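Local coordinates for protein dicer Related Helicase (Caenorhabditis elegans, PDB 6M6Q) that probably hydrolyses ATP as an RNA-binding helicase of the RIG-I-like receptor family, the present chain being its N-terminal domain, at residues 152-157 / 165-170. Numbering follows the deposited sequence.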
ATOM      1  N   SER B 152      10.699   7.977 -19.922  1.00 58.64           N
ATOM      2  CA  SER B 152      10.104   6.917 -19.064  1.00 62.53           C
ATOM      3  C   SER B 152      10.796   5.567 -19.324  1.00 68.61           C
ATOM      4  O   SER B 152      10.648   4.649 -18.473  1.00 61.39           O
ATOM      5  CB  SER B 152       8.602   6.828 -19.268  1.00 58.21           C
ATOM      6  OG  SER B 152       8.277   6.063 -20.419  1.00 56.12           O
ATOM      7  N   HIS B 153      11.553   5.468 -20.429  1.00 71.49           N
ATOM      8  CA  HIS B 153      12.233   4.232 -20.905  1.00 61.85           C
ATOM      9  C   HIS B 153      13.773   4.393 -20.900  1.00 60.48           C
ATOM     10  O   HIS B 153      14.454   3.444 -21.333  1.00 54.02           O
ATOM     11  CB  HIS B 153      11.732   3.892 -22.308  1.00 58.13           C
ATOM     12  CG  HIS B 153      10.388   3.261 -22.343  1.00 56.81           C
ATOM     13  ND1 HIS B 153      10.170   1.977 -21.906  1.00 51.29           N
ATOM     14  CD2 HIS B 153       9.208   3.698 -22.840  1.00 59.07           C
ATOM     15  CE1 HIS B 153       8.901   1.665 -22.098  1.00 56.51           C
ATOM     16  NE2 HIS B 153       8.298   2.694 -22.679  1.00 49.38           N
ATOM     17  N   TRP B 154      14.303   5.542 -20.451  1.00 56.35           N
ATOM     18  CA  TRP B 154      15.769   5.850 -20.424  1.00 57.33           C
ATOM     19  C   TRP B 154      16.353   5.841 -21.863  1.00 62.34           C
ATOM     20  O   TRP B 154      17.419   5.192 -22.083  1.00 59.87           O
ATOM     21  CB  TRP B 154      16.543   4.854 -19.530  1.00 49.93           C
ATOM     22  CG  TRP B 154      16.108   4.746 -18.100  1.00 52.22           C
ATOM     23  CD1 TRP B 154      15.232   5.551 -17.422  1.00 53.88           C
ATOM     24  CD2 TRP B 154      16.612   3.801 -17.130  1.00 49.57           C
ATOM     25  NE1 TRP B 154      15.136   5.148 -16.113  1.00 50.95           N
ATOM     26  CE2 TRP B 154      15.976   4.080 -15.906  1.00 47.44           C
ATOM     27  CE3 TRP B 154      17.514   2.734 -17.187  1.00 48.09           C
ATOM     28  CZ2 TRP B 154      16.217   3.334 -14.754  1.00 47.31           C
ATOM     29  CZ3 TRP B 154      17.754   1.999 -16.048  1.00 50.78           C
ATOM     30  CH2 TRP B 154      17.123   2.304 -14.846  1.00 52.26           C
ATOM     31  N   GLU B 155      15.721   6.552 -22.793  1.00 60.88           N
ATOM     32  CA  GLU B 155      16.194   6.712 -24.191  1.00 67.31           C
ATOM     33  C   GLU B 155      17.531   7.471 -24.204  1.00 67.85           C
ATOM     34  O   GLU B 155      17.641   8.497 -23.502  1.00 59.16           O
ATOM     35  CB  GLU B 155      15.136   7.453 -25.005  1.00 68.18           C
ATOM     36  CG  GLU B 155      15.351   7.404 -26.492  1.00 68.44           C
ATOM     37  CD  GLU B 155      14.238   8.065 -27.274  1.00 79.22           C
ATOM     38  OE1 GLU B 155      13.929   9.234 -26.970  1.00 85.71           O
ATOM     39  OE2 GLU B 155      13.666   7.407 -28.160  1.00 88.78           O
ATOM     40  N   ASP B 156      18.488   6.975 -25.002  1.00 73.94           N
ATOM     41  CA  ASP B 156      19.821   7.584 -25.288  1.00 80.15           C
ATOM     42  C   ASP B 156      20.649   7.657 -23.994  1.00 81.35           C
ATOM     43  O   ASP B 156      21.591   8.466 -23.950  1.00 97.56           O
ATOM     44  CB  ASP B 156      19.702   8.967 -25.956  1.00 75.39           C
ATOM     45  CG  ASP B 156      18.918   8.986 -27.262  1.00 83.69           C
ATOM     46  OD1 ASP B 156      18.870   7.927 -27.946  1.00 84.07           O
ATOM     47  OD2 ASP B 156      18.353  10.058 -27.583  1.00 87.99           O
ATOM     48  N   LEU B 157      20.375   6.793 -23.017  1.00 77.06           N
ATOM     49  CA  LEU B 157      21.151   6.721 -21.749  1.00 86.72           C
ATOM     50  C   LEU B 157      22.417   5.904 -22.008  1.00 91.24           C
ATOM     51  O   LEU B 157      22.367   4.872 -22.682  1.00 85.03           O
ATOM     52  CB  LEU B 157      20.275   6.102 -20.647  1.00 80.66           C
ATOM     53  CG  LEU B 157      20.901   6.039 -19.246  1.00 80.96           C
ATOM     54  CD1 LEU B 157      20.665   7.332 -18.468  1.00 90.93           C
ATOM     55  CD2 LEU B 157      20.366   4.853 -18.462  1.00 78.74           C
ATOM     56  N   GLU B 165      22.450   1.760 -11.806  1.00 78.13           N
ATOM     57  CA  GLU B 165      22.746   0.552 -10.994  1.00 76.04           C
ATOM     58  C   GLU B 165      22.380   0.818  -9.536  1.00 72.97           C
ATOM     59  O   GLU B 165      21.666  -0.016  -8.962  1.00 75.95           O
ATOM     60  CB  GLU B 165      24.214   0.147 -11.126  1.00 89.06           C
ATOM     61  CG  GLU B 165      24.578  -1.078 -10.285  1.00104.67           C
ATOM     62  CD  GLU B 165      26.070  -1.282 -10.003  1.00113.73           C
ATOM     63  OE1 GLU B 165      26.399  -1.944  -8.979  1.00117.15           O
ATOM     64  OE2 GLU B 165      26.901  -0.789 -10.800  1.00117.00           O
ATOM     65  N   THR B 166      22.777   1.966  -8.983  1.00 72.82           N
ATOM     66  CA  THR B 166      22.454   2.351  -7.576  1.00 74.82           C
ATOM     67  C   THR B 166      20.923   2.397  -7.393  1.00 72.50           C
ATOM     68  O   THR B 166      20.428   1.794  -6.453  1.00 66.83           O
ATOM     69  CB  THR B 166      23.105   3.686  -7.189  1.00 68.59           C
ATOM     70  OG1 THR B 166      24.444   3.717  -7.678  1.00 65.60           O
ATOM     71  CG2 THR B 166      23.089   3.930  -5.697  1.00 66.69           C
ATOM     72  N   PHE B 167      20.220   3.049  -8.320  1.00 71.58           N
ATOM     73  CA  PHE B 167      18.743   3.202  -8.360  1.00 66.17           C
ATOM     74  C   PHE B 167      18.074   1.825  -8.298  1.00 66.82           C
ATOM     75  O   PHE B 167      17.219   1.617  -7.420  1.00 67.49           O
ATOM     76  CB  PHE B 167      18.344   3.948  -9.628  1.00 59.68           C
ATOM     77  CG  PHE B 167      16.907   4.361  -9.716  1.00 59.52           C
ATOM     78  CD1 PHE B 167      15.963   3.527 -10.293  1.00 61.79           C
ATOM     79  CD2 PHE B 167      16.519   5.641  -9.344  1.00 62.59           C
ATOM     80  CE1 PHE B 167      14.654   3.951 -10.456  1.00 62.86           C
ATOM     81  CE2 PHE B 167      15.211   6.064  -9.511  1.00 61.22           C
ATOM     82  CZ  PHE B 167      14.280   5.215 -10.058  1.00 61.57           C
ATOM     83  N   LYS B 168      18.473   0.908  -9.182  1.00 64.14           N
ATOM     84  CA  LYS B 168      17.908  -0.473  -9.256  1.00 67.02           C
ATOM     85  C   LYS B 168      18.156  -1.204  -7.932  1.00 61.44           C
ATOM     86  O   LYS B 168      17.272  -1.944  -7.508  1.00 62.48           O
ATOM     87  CB  LYS B 168      18.523  -1.261 -10.412  1.00 63.53           C
ATOM     88  CG  LYS B 168      17.917  -0.965 -11.774  1.00 64.26           C
ATOM     89  CD  LYS B 168      18.666  -1.603 -12.937  1.00 65.88           C
ATOM     90  CE  LYS B 168      18.068  -1.259 -14.289  1.00 69.51           C
ATOM     91  NZ  LYS B 168      19.028  -1.506 -15.390  1.00 75.59           N
ATOM     92  N   ASN B 169      19.315  -0.968  -7.313  1.00 60.64           N
ATOM     93  CA  ASN B 169      19.808  -1.714  -6.128  1.00 69.14           C
ATOM     94  C   ASN B 169      19.116  -1.216  -4.856  1.00 68.69           C
ATOM     95  O   ASN B 169      18.750  -2.058  -4.033  1.00 85.09           O
ATOM     96  CB  ASN B 169      21.330  -1.617  -5.981  1.00 77.77           C
ATOM     97  CG  ASN B 169      22.096  -2.560  -6.896  1.00 85.86           C
ATOM     98  OD1 ASN B 169      23.311  -2.440  -7.019  1.00 94.34           O
ATOM     99  ND2 ASN B 169      21.402  -3.488  -7.552  1.00 79.39           N
ATOM    100  N   LYS B 170      18.920   0.088  -4.696  1.00 71.01           N
ATOM    101  CA  LYS B 170      18.448   0.643  -3.396  1.00 74.72           C
ATOM    102  C   LYS B 170      16.924   0.835  -3.402  1.00 69.08           C
ATOM    103  O   LYS B 170      16.358   0.854  -2.309  1.00 59.22           O
ATOM    104  CB  LYS B 170      19.170   1.946  -3.058  1.00 79.96           C
ATOM    105  CG  LYS B 170      20.690   1.875  -3.112  1.00 82.28           C
ATOM    106  CD  LYS B 170      21.357   1.993  -1.774  1.00 83.63           C
ATOM    107  CE  LYS B 170      22.509   1.030  -1.595  1.00 86.66           C
ATOM    108  NZ  LYS B 170      22.661   0.639  -0.174  1.00 93.66           N
TER
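Phe167 and Lys168, neighbours on helix 162-171, both meet the indole of Trp154, which reaches across from the loop that follows helix 146-152. Phe167 CD1 lies 4.5 Å from Trp154 CZ2, at the edge of the indole and near its plane, a loose apolar touch with the two ring planes nearly perpendicular. Phe171, edge-to-face, and Ile272 also pack against the phenyl ring. Lys168 makes the closer approach. Its CG is anti to the carbonyl carbon (chi1 -81°) and the chain beyond runs extended, carrying CE to 3.7 Å from both CZ3 and CH2 of Trp154. The ammonium nitrogen NZ follows at 3.8 Å from CZ3. The meeting is at the rim of the indole's six-membered ring, so a cation-pi stack over the face is not formed. Trp154 has positive phi (62°), closing a Schellman motif at the end of helix 146-152, and opens a type II turn to Leu157. Tyr28, edge-to-face, Leu18 and Ile273 pack around its indole. With no hydrogen bond between them, the two segments meet mainly through van der Waals contact, the lysine contributing its CE methylene while its charged end lies beside the rim of the tryptophan.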